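Local coordinates for lactose Operon Repressor (Escherichia coli, PDB 1JYE), which represses transcription of the lactose operon by binding operator DNA, and is released from it when an inducer sugar occupies the core domain, at residues Ile134-Ala139 with Ala145-Val150; Val150-Gln153 with Ile159-Ser162; Gly187-Ser190 with Ala194-Arg197; Ala199-Tyr204 with Leu243-Gln248; Glu277-Tyr282 with Val324-Thr329. The protein carries 1 engineered substitution. One frame throughout, in Å; residues are numbered along the deposited sequence.

Contact 1 of 5, residues Ile134-Ala139 with Ala145-Val150; sequences IAVEAA and ALFLDV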
# COMPACT_ATOMS: atom_id res chain seq x y z
N ILE A 134 -15.62 -4.69 -22.95
CA ILE A 134 -16.37 -4.12 -24.06
C ILE A 134 -17.71 -3.58 -23.53
O ILE A 134 -18.16 -2.52 -23.94
CB ILE A 134 -16.63 -5.17 -25.16
CG1 ILE A 134 -15.31 -5.49 -25.87
CG2 ILE A 134 -17.67 -4.66 -26.16
CD1 ILE A 134 -15.40 -6.65 -26.85
N ALA A 135 -18.31 -4.32 -22.60
CA ALA A 135 -19.58 -3.92 -22.01
C ALA A 135 -19.42 -2.63 -21.21
O ALA A 135 -20.26 -1.74 -21.27
CB ALA A 135 -20.11 -5.04 -21.11
N VAL A 136 -18.33 -2.53 -20.45
CA VAL A 136 -18.09 -1.33 -19.66
C VAL A 136 -17.85 -0.14 -20.58
O VAL A 136 -18.34 0.96 -20.33
CB VAL A 136 -16.87 -1.51 -18.73
CG1 VAL A 136 -16.51 -0.18 -18.07
CG2 VAL A 136 -17.20 -2.54 -17.66
N GLU A 137 -17.11 -0.35 -21.67
CA GLU A 137 -16.84 0.73 -22.60
C GLU A 137 -18.15 1.26 -23.19
O GLU A 137 -18.32 2.47 -23.36
CB GLU A 137 -15.93 0.25 -23.74
CG GLU A 137 -15.56 1.34 -24.73
CD GLU A 137 -14.87 0.81 -25.97
OE1 GLU A 137 -15.48 -0.04 -26.67
OE2 GLU A 137 -13.73 1.23 -26.25
N ALA A 138 -19.07 0.35 -23.48
CA ALA A 138 -20.36 0.74 -24.04
C ALA A 138 -21.13 1.61 -23.05
O ALA A 138 -21.85 2.53 -23.44
CB ALA A 138 -21.17 -0.50 -24.40
N ALA A 139 -20.95 1.33 -21.77
CA ALA A 139 -21.64 2.07 -20.72
C ALA A 139 -21.08 3.47 -20.47
O ALA A 139 -21.69 4.27 -19.78
CB ALA A 139 -21.62 1.27 -19.42
N ALA A 145 -12.79 6.44 -22.64
CA ALA A 145 -12.48 5.51 -21.55
C ALA A 145 -11.18 4.77 -21.82
O ALA A 145 -10.97 4.24 -22.92
CB ALA A 145 -13.62 4.52 -21.38
N LEU A 146 -10.32 4.72 -20.81
CA LEU A 146 -9.03 4.05 -20.92
C LEU A 146 -8.95 2.96 -19.86
O LEU A 146 -9.15 3.22 -18.67
CB LEU A 146 -7.92 5.08 -20.73
CG LEU A 146 -6.47 4.63 -20.87
CD1 LEU A 146 -6.20 4.19 -22.32
CD2 LEU A 146 -5.55 5.78 -20.49
N PHE A 147 -8.65 1.73 -20.28
CA PHE A 147 -8.57 0.59 -19.36
C PHE A 147 -7.14 0.23 -19.00
O PHE A 147 -6.26 0.17 -19.87
CB PHE A 147 -9.26 -0.63 -19.99
CG PHE A 147 -10.73 -0.44 -20.24
CD1 PHE A 147 -11.18 0.38 -21.27
CD2 PHE A 147 -11.67 -1.09 -19.44
CE1 PHE A 147 -12.55 0.56 -21.50
CE2 PHE A 147 -13.04 -0.92 -19.66
CZ PHE A 147 -13.48 -0.10 -20.69
N LEU A 148 -6.90 -0.03 -17.71
CA LEU A 148 -5.56 -0.37 -17.24
C LEU A 148 -5.40 -1.80 -16.73
O LEU A 148 -4.30 -2.20 -16.34
CB LEU A 148 -5.14 0.61 -16.13
CG LEU A 148 -5.27 2.10 -16.46
CD1 LEU A 148 -4.75 2.93 -15.28
CD2 LEU A 148 -4.50 2.43 -17.73
N ASP A 149 -6.48 -2.58 -16.72
CA ASP A 149 -6.40 -3.95 -16.23
C ASP A 149 -7.24 -4.87 -17.11
O ASP A 149 -8.32 -5.33 -16.71
CB ASP A 149 -6.90 -4.03 -14.78
CG ASP A 149 -6.44 -5.30 -14.07
OD1 ASP A 149 -5.94 -6.23 -14.75
OD2 ASP A 149 -6.59 -5.37 -12.84
N VAL A 150 -6.74 -5.11 -18.31
CA VAL A 150 -7.42 -5.95 -19.29
C VAL A 150 -6.37 -6.69 -20.10
O VAL A 150 -5.17 -6.54 -19.88
CB VAL A 150 -8.24 -5.08 -20.27
CG1 VAL A 150 -9.40 -4.43 -19.56
CG2 VAL A 150 -7.34 -4.01 -20.90
O HOH W 1 -11.90 2.24 -24.65
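F147 on strand 145-147 pushes the far end of its ring against V136 and E137 of helix 130-139, and this ring is the largest single contributor to the buried surface. Its CZ lies 3.8 Å from the backbone N of E137, which sits at the ring edge and near the ring plane. E137 CB comes up beside it, 3.9 Å from the same CZ of F147. On the V136 side the approach is oblique to the ring, with V136 CG1 3.9 Å from F147 CE2. That methyl is the branch anti to the backbone N of V136 (chi1 171°), and this torsion brings it, rather than CG2, against the ring. The spacing throughout is that of close van der Waals packing.

The E137 carboxylate marks the looser side, where the residue is partly exposed and a water does the joining. Reached by a chain extended beyond CG, E137 OE2 accepts from the water at 2.6 Å. The same water donates to A145 O at 2.8 Å, so both its protons are spent on the bridge. Cutting F147 back to an alanine would probably open a gap beside V136 CG1 and E137 CB and leave this water as the chief link between the segments.

The contact closes the beta-alpha-beta unit of strand 122-125, helix 130-139 and strand 145-147. V136 also packs on V104, C107 and V111 of helix 104-115. L146 bonds through its backbone to strand 122-125, while its side chain meets S300 and R303 of helix 293-308.

Contact 2 of 5, residues Val150-Gln153 with Ile159-Ser162; sequences VSDQ and IIFS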
# COMPACT_ATOMS: atom_id res chain seq x y z
N VAL A 150 -6.74 -5.11 -18.31
CA VAL A 150 -7.42 -5.95 -19.29
C VAL A 150 -6.37 -6.69 -20.10
O VAL A 150 -5.17 -6.54 -19.88
CB VAL A 150 -8.24 -5.08 -20.27
CG1 VAL A 150 -9.40 -4.43 -19.56
CG2 VAL A 150 -7.34 -4.01 -20.90
N SER A 151 -6.83 -7.51 -21.04
CA SER A 151 -5.93 -8.22 -21.93
C SER A 151 -5.60 -7.22 -23.02
O SER A 151 -6.42 -6.36 -23.33
CB SER A 151 -6.63 -9.43 -22.56
OG SER A 151 -5.89 -9.90 -23.68
N ASP A 152 -4.41 -7.32 -23.62
CA ASP A 152 -4.05 -6.38 -24.67
C ASP A 152 -4.72 -6.75 -26.00
O ASP A 152 -4.54 -6.06 -27.00
CB ASP A 152 -2.53 -6.32 -24.83
CG ASP A 152 -1.89 -7.69 -24.96
OD1 ASP A 152 -2.15 -8.56 -24.11
OD2 ASP A 152 -1.11 -7.89 -25.92
N GLN A 153 -5.50 -7.82 -25.98
CA GLN A 153 -6.20 -8.27 -27.18
C GLN A 153 -7.61 -7.68 -27.28
O GLN A 153 -8.22 -7.70 -28.35
CB GLN A 153 -6.29 -9.80 -27.20
CG GLN A 153 -4.94 -10.50 -27.32
CD GLN A 153 -4.17 -10.09 -28.56
OE1 GLN A 153 -4.70 -10.14 -29.67
NE2 GLN A 153 -2.92 -9.68 -28.37
N ILE A 159 -3.78 0.47 -21.59
CA ILE A 159 -2.35 0.51 -21.35
C ILE A 159 -2.13 -0.55 -20.28
O ILE A 159 -2.69 -0.46 -19.19
CB ILE A 159 -1.86 1.85 -20.76
CG1 ILE A 159 -2.29 3.01 -21.65
CG2 ILE A 159 -0.33 1.81 -20.63
CD1 ILE A 159 -1.96 4.38 -21.07
N ILE A 160 -1.35 -1.57 -20.61
CA ILE A 160 -1.07 -2.61 -19.62
C ILE A 160 0.40 -3.00 -19.72
O ILE A 160 1.08 -2.66 -20.69
CB ILE A 160 -1.94 -3.88 -19.82
CG1 ILE A 160 -1.53 -4.61 -21.10
CG2 ILE A 160 -3.42 -3.50 -19.84
CD1 ILE A 160 -2.18 -5.97 -21.24
N PHE A 161 0.88 -3.70 -18.70
CA PHE A 161 2.26 -4.16 -18.69
C PHE A 161 2.36 -5.44 -19.51
O PHE A 161 1.38 -6.18 -19.64
CB PHE A 161 2.71 -4.42 -17.26
CG PHE A 161 2.90 -3.18 -16.45
CD1 PHE A 161 3.94 -2.31 -16.73
CD2 PHE A 161 2.02 -2.87 -15.42
CE1 PHE A 161 4.12 -1.13 -16.00
CE2 PHE A 161 2.18 -1.69 -14.67
CZ PHE A 161 3.23 -0.83 -14.97
N SER A 162 3.53 -5.69 -20.07
CA SER A 162 3.73 -6.89 -20.87
C SER A 162 3.79 -8.15 -20.01
O SER A 162 4.82 -8.44 -19.39
CB SER A 162 5.01 -6.78 -21.70
OG SER A 162 5.23 -7.97 -22.44
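I160 sends its side chain across both V150 and D152 at about a right angle, so that a methyl, not the flank of the chain, does most of the touching. Its CG1 takes the crowded position between backbone N and carbonyl carbon (chi1 69°), and with chi2 extended the terminal CD1 is carried out to the backbone of 150-153. There I160 CD1 stands 3.3 Å from V150 O. The same methyl lies 3.5 Å from D152 N, a buried atom for which the model offers no polar partner. D152 CB borders it as well, 3.6 Å from I160 CD1. The other branch also faces V150, I160 CG2 lying 3.5 Å from V150 O and 4.1 Å from V150 CG2.

The loop holds its shape partly through an ST turn. S151 OG accepts from Q153 N at 3.1 Å, a nearly straight bond with an N-H...O angle of 164°. The carboxylate of D152 is fixed by a different residue, since OD1 is hydrogen-bonded to H163 NE2 at the start of helix 163-177.

Strand 158-161 lies parallel to strand 316-324, to which I160 bonds through Q317 and L319, and its side chain also packs on L318. I159 and F161 instead rest on L296 of helix 293-308. With strand 288-290 these strands form the small mixed sheet consistent with the three chain crossovers between the two halves of a periplasmic-binding-protein-like core.

Contact 3 of 5, residues Gly187-Ser190 with Ala194-Arg197; sequences GPLS and ARLR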
# COMPACT_ATOMS: atom_id res chain seq x y z
N GLY A 187 -2.17 -15.59 -8.67
CA GLY A 187 -3.01 -14.62 -8.00
C GLY A 187 -4.43 -15.13 -8.14
O GLY A 187 -4.64 -16.17 -8.76
N PRO A 188 -5.43 -14.43 -7.59
CA PRO A 188 -6.82 -14.89 -7.69
C PRO A 188 -7.26 -14.93 -9.16
O PRO A 188 -7.22 -13.92 -9.85
CB PRO A 188 -7.58 -13.86 -6.86
CG PRO A 188 -6.76 -12.61 -7.03
CD PRO A 188 -5.35 -13.13 -6.91
N LEU A 189 -7.67 -16.10 -9.62
CA LEU A 189 -8.05 -16.23 -11.02
C LEU A 189 -9.28 -15.45 -11.46
O LEU A 189 -9.64 -15.47 -12.63
CB LEU A 189 -8.18 -17.72 -11.40
CG LEU A 189 -6.86 -18.49 -11.22
CD1 LEU A 189 -7.03 -19.89 -11.78
CD2 LEU A 189 -5.72 -17.76 -11.93
N SER A 190 -9.93 -14.76 -10.52
CA SER A 190 -11.08 -13.94 -10.88
C SER A 190 -10.54 -12.68 -11.56
O SER A 190 -11.27 -11.96 -12.24
CB SER A 190 -11.87 -13.55 -9.62
OG SER A 190 -11.03 -12.92 -8.68
N ALA A 194 -4.11 -11.87 -13.01
CA ALA A 194 -3.62 -13.12 -12.44
C ALA A 194 -3.69 -14.23 -13.48
O ALA A 194 -2.81 -15.09 -13.55
CB ALA A 194 -4.46 -13.50 -11.23
N ARG A 195 -4.75 -14.22 -14.29
CA ARG A 195 -4.92 -15.24 -15.32
C ARG A 195 -3.86 -15.14 -16.40
O ARG A 195 -3.27 -16.15 -16.80
CB ARG A 195 -6.32 -15.14 -15.94
CG ARG A 195 -7.45 -15.47 -14.98
CD ARG A 195 -8.76 -15.75 -15.72
NE ARG A 195 -9.25 -14.61 -16.48
CZ ARG A 195 -10.07 -13.68 -16.01
NH1 ARG A 195 -10.47 -12.68 -16.78
NH2 ARG A 195 -10.51 -13.76 -14.76
N LEU A 196 -3.61 -13.93 -16.90
CA LEU A 196 -2.60 -13.73 -17.93
C LEU A 196 -1.23 -14.17 -17.42
O LEU A 196 -0.44 -14.77 -18.15
CB LEU A 196 -2.55 -12.26 -18.36
CG LEU A 196 -3.78 -11.74 -19.11
CD1 LEU A 196 -3.67 -10.22 -19.27
CD2 LEU A 196 -3.88 -12.42 -20.47
N ARG A 197 -0.96 -13.86 -16.15
CA ARG A 197 0.31 -14.22 -15.54
C ARG A 197 0.47 -15.73 -15.43
O ARG A 197 1.51 -16.29 -15.77
CB ARG A 197 0.40 -13.56 -14.15
CG ARG A 197 1.78 -13.59 -13.48
CD ARG A 197 1.83 -12.51 -12.40
NE ARG A 197 1.53 -11.21 -12.99
CZ ARG A 197 1.14 -10.13 -12.33
NH1 ARG A 197 1.01 -10.15 -11.00
NH2 ARG A 197 0.87 -9.01 -12.99
O HOH W 2 -1.07 -15.41 -11.48
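L189 O accepts a hydrogen bond of 2.9 Å from R195 NH2, and that guanidinium nitrogen is the main polar link between loop 187-190 and helix 192-207. The bond is fairly straight, 161° at the hydrogen. The oxygen lies at the guanidinium edge, close to its plane, whereas the donor is somewhat tilted from the plane of the carbonyl. R195 gets there by a bend at chi3 (-62°), which turns the guanidinium toward the loop carbonyl. R195 CG and CD also crowd L189 O, and the L189 side chain crosses the arginine stem, its CD2 4.2 Å from R195 CG.

Tighter packing surrounds A194, whose CB points into the turn of the loop. It comes within 3.1 Å of P188 O. G187 C is the next neighbour, 3.5 Å from A194 CB. A water completes the join, accepting from G187 N at 3.0 Å. It donates to A194 O at 2.7 Å, and so links the start of the loop to the helix.

L189 N is tied to the E217 carboxylate, and P188 packs on W220. R197, one turn on, reaches A245 O and a glycerol, probably from the crystallisation liquor, through NH1 and makes a cation-pi contact with Y273. A tight strand-to-helix loop at the end of parallel strand 182-186, with R197 holding that polyol, is consistent with the sugar-binding cleft of a periplasmic-binding-protein-like core.

Contact 4 of 5, residues Ala199-Tyr204 with Leu243-Gln248; sequences AGWHKY and LVANDQ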
# COMPACT_ATOMS: atom_id res chain seq x y z
N ALA A 199 -1.13 -18.06 -17.19
CA ALA A 199 -1.06 -18.63 -18.53
C ALA A 199 0.34 -18.45 -19.10
O ALA A 199 0.87 -19.34 -19.77
CB ALA A 199 -2.08 -17.97 -19.44
N GLY A 200 0.93 -17.29 -18.82
CA GLY A 200 2.27 -17.01 -19.29
C GLY A 200 3.30 -17.94 -18.69
O GLY A 200 4.17 -18.44 -19.41
N TRP A 201 3.24 -18.16 -17.38
CA TRP A 201 4.19 -19.06 -16.74
C TRP A 201 4.12 -20.43 -17.41
O TRP A 201 5.14 -21.02 -17.72
CB TRP A 201 3.90 -19.24 -15.26
CG TRP A 201 4.27 -18.06 -14.43
CD1 TRP A 201 5.27 -17.16 -14.68
CD2 TRP A 201 3.70 -17.69 -13.17
NE1 TRP A 201 5.35 -16.25 -13.65
CE2 TRP A 201 4.40 -16.56 -12.71
CE3 TRP A 201 2.67 -18.22 -12.39
CZ2 TRP A 201 4.10 -15.94 -11.50
CZ3 TRP A 201 2.37 -17.60 -11.18
CH2 TRP A 201 3.09 -16.47 -10.75
N HIS A 202 2.90 -20.92 -17.61
CA HIS A 202 2.74 -22.23 -18.23
C HIS A 202 3.29 -22.26 -19.65
O HIS A 202 3.91 -23.24 -20.05
CB HIS A 202 1.26 -22.64 -18.24
CG HIS A 202 0.79 -23.18 -16.93
ND1 HIS A 202 1.28 -24.35 -16.39
CD2 HIS A 202 -0.13 -22.72 -16.05
CE1 HIS A 202 0.68 -24.59 -15.24
NE2 HIS A 202 -0.18 -23.62 -15.01
N LYS A 203 3.07 -21.18 -20.39
CA LYS A 203 3.56 -21.09 -21.76
C LYS A 203 5.08 -21.23 -21.82
O LYS A 203 5.61 -22.06 -22.56
CB LYS A 203 3.14 -19.76 -22.39
CG LYS A 203 3.75 -19.52 -23.77
CD LYS A 203 3.32 -18.17 -24.34
CE LYS A 203 4.06 -17.86 -25.63
NZ LYS A 203 3.66 -16.54 -26.20
N TYR A 204 5.78 -20.43 -21.04
CA TYR A 204 7.24 -20.48 -21.06
C TYR A 204 7.84 -21.71 -20.39
O TYR A 204 8.90 -22.17 -20.80
CB TYR A 204 7.80 -19.16 -20.51
CG TYR A 204 7.45 -18.03 -21.45
CD1 TYR A 204 8.09 -17.91 -22.69
CD2 TYR A 204 6.43 -17.13 -21.15
CE1 TYR A 204 7.70 -16.94 -23.61
CE2 TYR A 204 6.03 -16.16 -22.07
CZ TYR A 204 6.67 -16.07 -23.30
OH TYR A 204 6.26 -15.14 -24.22
N LEU A 243 7.53 -19.56 -8.55
CA LEU A 243 7.20 -18.34 -9.27
C LEU A 243 5.94 -17.88 -8.55
O LEU A 243 4.94 -18.60 -8.51
CB LEU A 243 6.89 -18.65 -10.75
CG LEU A 243 8.14 -18.88 -11.60
CD1 LEU A 243 7.76 -19.59 -12.90
CD2 LEU A 243 8.81 -17.54 -11.89
N VAL A 244 5.98 -16.69 -7.95
CA VAL A 244 4.84 -16.17 -7.20
C VAL A 244 4.25 -14.93 -7.88
O VAL A 244 4.98 -14.07 -8.38
CB VAL A 244 5.27 -15.84 -5.75
CG1 VAL A 244 4.07 -15.44 -4.92
CG2 VAL A 244 5.95 -17.07 -5.14
N ALA A 245 2.92 -14.85 -7.89
CA ALA A 245 2.19 -13.79 -8.58
C ALA A 245 2.41 -12.35 -8.16
O ALA A 245 2.13 -11.44 -8.94
CB ALA A 245 0.69 -14.12 -8.59
N ASN A 246 2.87 -12.12 -6.94
CA ASN A 246 3.19 -10.75 -6.54
C ASN A 246 4.13 -10.79 -5.35
O ASN A 246 4.35 -11.84 -4.75
CB ASN A 246 1.92 -9.90 -6.30
CG ASN A 246 1.26 -10.14 -4.95
OD1 ASN A 246 1.50 -11.13 -4.28
ND2 ASN A 246 0.39 -9.20 -4.56
N ASP A 247 4.73 -9.65 -5.04
CA ASP A 247 5.70 -9.60 -3.96
C ASP A 247 5.14 -9.91 -2.58
O ASP A 247 5.80 -10.55 -1.77
CB ASP A 247 6.41 -8.25 -3.95
CG ASP A 247 7.28 -8.04 -5.17
OD1 ASP A 247 7.59 -9.04 -5.87
OD2 ASP A 247 7.68 -6.89 -5.44
N GLN A 248 3.91 -9.48 -2.30
CA GLN A 248 3.32 -9.76 -1.00
C GLN A 248 3.09 -11.25 -0.80
O GLN A 248 3.36 -11.78 0.27
CB GLN A 248 2.03 -8.96 -0.83
CG GLN A 248 2.29 -7.49 -0.58
CD GLN A 248 1.07 -6.64 -0.83
OE1 GLN A 248 0.66 -6.45 -1.97
NE2 GLN A 248 0.47 -6.14 0.24
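W201 presents one face of its indole to L243, and the clearest interaction is CH-pi. L243 CB lies 4.0 Å from the centroid of the six-membered ring, 20° off the ring normal and so well over the face. The leucine slides past the tryptophan in the opposite direction, which puts L243 CD1 over the five-membered ring, 3.9 Å from W201 CD1. L243 CD2 lies past the rim of that ring near the indole nitrogen, 4.1 Å from W201 NE1.

Edge contacts come next, made by the far carbon of the ring against the chain just past the strand. W201 CH2 stands 3.3 Å from A245 N, which lies in the ring plane. V244 C is close behind, 3.5 Å from W201 CH2. The methyl of A245 adds an apolar touch to that carbon, its CB 4.0 Å from W201 CH2. Chi1 of -74°, with CG beside the backbone N of W201, aims the indole off the helix toward the sheet. Helix 192-207 thus packs on a parallel sheet in which strand 241-244 lies beside 182-186, as in the Rossmann-like halves of this fold, and W201 also meets L184 and T167. Replaced by an alanine, W201 would probably leave L243 CB without its aromatic partner and open a gap beneath the turn at A245.

The polar bonds lie further along. N246 is the N-cap of helix 247-259, its OD1 accepting from M249 N, while its ND2 reaches W220 O and a glycerol. Q248 NE2 bonds D278 OD2 of the second subunit.

Contact 5 of 5, residues Glu277-Tyr282 with Val324-Thr329; sequences EDSSCY and VKRKTT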
# COMPACT_ATOMS: atom_id res chain seq x y z
N GLU A 277 8.27 -1.29 -3.15
CA GLU A 277 9.32 -0.62 -2.40
C GLU A 277 9.83 -1.53 -1.29
O GLU A 277 11.04 -1.63 -1.06
CB GLU A 277 8.77 0.69 -1.83
CG GLU A 277 8.18 1.59 -2.89
CD GLU A 277 7.28 2.67 -2.32
OE1 GLU A 277 7.78 3.50 -1.53
OE2 GLU A 277 6.07 2.69 -2.66
N ASP A 278 8.91 -2.20 -0.61
CA ASP A 278 9.27 -3.10 0.49
C ASP A 278 10.12 -4.31 0.07
O ASP A 278 10.92 -4.80 0.85
CB ASP A 278 8.02 -3.65 1.18
CG ASP A 278 7.24 -2.59 1.93
OD1 ASP A 278 6.13 -2.92 2.40
OD2 ASP A 278 7.72 -1.45 2.07
N SER A 279 9.93 -4.78 -1.16
CA SER A 279 10.64 -5.97 -1.62
C SER A 279 12.16 -5.93 -1.49
O SER A 279 12.80 -6.97 -1.33
CB SER A 279 10.25 -6.32 -3.06
OG SER A 279 10.74 -5.38 -3.99
N SER A 280 12.75 -4.74 -1.57
CA SER A 280 14.19 -4.61 -1.46
C SER A 280 14.66 -4.88 -0.03
O SER A 280 15.85 -5.06 0.22
CB SER A 280 14.63 -3.20 -1.87
OG SER A 280 14.07 -2.23 -1.01
N CYS A 281 13.72 -4.90 0.91
CA CYS A 281 14.07 -5.14 2.30
C CYS A 281 13.49 -6.41 2.90
O CYS A 281 13.45 -6.58 4.12
CB CYS A 281 13.69 -3.92 3.16
SG CYS A 281 14.78 -2.52 2.86
N TYR A 282 13.02 -7.32 2.05
CA TYR A 282 12.52 -8.58 2.55
C TYR A 282 13.77 -9.33 3.00
O TYR A 282 14.88 -8.92 2.69
CB TYR A 282 11.81 -9.38 1.45
CG TYR A 282 10.42 -8.89 1.11
CD1 TYR A 282 9.81 -7.86 1.83
CD2 TYR A 282 9.68 -9.49 0.09
CE1 TYR A 282 8.52 -7.45 1.55
CE2 TYR A 282 8.39 -9.08 -0.21
CZ TYR A 282 7.81 -8.06 0.53
OH TYR A 282 6.53 -7.67 0.25
N VAL A 324 14.42 -7.89 -11.75
CA VAL A 324 15.26 -7.27 -10.73
C VAL A 324 15.86 -8.43 -9.94
O VAL A 324 15.17 -9.08 -9.15
CB VAL A 324 14.44 -6.37 -9.78
CG1 VAL A 324 15.35 -5.76 -8.73
CG2 VAL A 324 13.74 -5.28 -10.59
N LYS A 325 17.14 -8.71 -10.16
CA LYS A 325 17.80 -9.81 -9.48
C LYS A 325 18.29 -9.41 -8.10
O LYS A 325 19.06 -8.46 -7.96
CB LYS A 325 18.99 -10.32 -10.30
CG LYS A 325 18.61 -10.89 -11.66
CD LYS A 325 19.86 -11.38 -12.39
CE LYS A 325 19.52 -11.90 -13.78
NZ LYS A 325 20.73 -12.39 -14.49
N ARG A 326 17.84 -10.14 -7.08
CA ARG A 326 18.27 -9.86 -5.73
C ARG A 326 18.86 -11.09 -5.04
O ARG A 326 19.72 -11.76 -5.62
CB ARG A 326 17.11 -9.25 -4.91
CG ARG A 326 16.66 -7.90 -5.45
CD ARG A 326 16.02 -7.03 -4.36
NE ARG A 326 15.60 -5.73 -4.86
CZ ARG A 326 14.35 -5.39 -5.16
NH1 ARG A 326 13.36 -6.27 -5.01
NH2 ARG A 326 14.08 -4.17 -5.58
N LYS A 327 18.39 -11.42 -3.84
CA LYS A 327 18.97 -12.54 -3.09
C LYS A 327 18.15 -13.80 -2.91
O LYS A 327 18.56 -14.70 -2.17
CB LYS A 327 19.38 -12.03 -1.70
CG LYS A 327 20.32 -10.84 -1.70
CD LYS A 327 21.68 -11.21 -2.26
CE LYS A 327 22.64 -10.04 -2.17
NZ LYS A 327 23.99 -10.41 -2.68
N THR A 328 17.01 -13.91 -3.57
CA THR A 328 16.16 -15.09 -3.39
C THR A 328 16.23 -16.13 -4.50
O THR A 328 15.46 -17.09 -4.49
CB THR A 328 14.69 -14.68 -3.23
OG1 THR A 328 14.29 -13.92 -4.37
CG2 THR A 328 14.52 -13.82 -1.96
N THR A 329 17.16 -15.96 -5.44
CA THR A 329 17.31 -16.91 -6.53
C THR A 329 18.76 -17.36 -6.72
O THR A 329 19.66 -16.55 -6.97
CB THR A 329 16.79 -16.32 -7.87
OG1 THR A 329 17.34 -15.02 -8.07
CG2 THR A 329 15.28 -16.25 -7.86
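The R326 guanidinium is sandwiched between S280 and V324. S280 CA lies over the centre of one face, 3.7 Å above the plane, and V324 CG1 covers the opposite face, offset toward the rim at 3.6 Å. S280 CB continues the first layer, 3.9 Å from R326 NH2. The second flat group is the Y282 ring, which has S279 CA over its centre.

One hydrogen bond joins the segments. R326 NH1 donates to S279 OG at 2.9 Å, but it is bent, with 132° at the hydrogen, and the oxygen stands 33° out of the guanidinium plane. Stronger partners lie outside the two segments: NH1 also bonds L286 O, NH2 forms a salt bridge with D275, and S279 OG is hydrogen-bonded to T276 O. Extended from CG to NE, R326 spans from its own loop to this cluster, so its charge is probably well compensated.

Residues 279-280 form a short 3-10 turn in the loop between strands 269-271 and 288-290, and R326 follows strand 316-324 in the C-terminal half of the periplasmic-binding-protein-like core. The turn is held partly by S280 OG, which donates to E277 O at 3.1 Å and approaches almost end-on to the carbonyl (168°). C281 N, one residue later, closes on D278 O at 2.8 Å.

This loop is itself part of the subunit interface: S280 packs on M223 and Y282 on L251 of the second subunit.

Contacts 1 and 2 share V150 and are joined where F147 O lies 3.0 Å from I159 N, probably a hydrogen bond between consecutive strands. L196 then bridges contact 2 to contact 3, its CD1 4.0 Å from S151 CA. Contacts 3 and 4 both use helix 192-207, and their centres are about 9 Å apart. R197 NH1 meets A245 O of contact 4 at 2.7 Å, and R197 and N246 both hydrogen-bond a glycerol, probably from the crystallisation liquor, in what is consistent with the inducer cleft. D247 OD2 carries contact 4 on to S279 CB of contact 5, 3.5 Å away. Contacts 1 and 5 are farthest apart, their centres about 34 Å from each other.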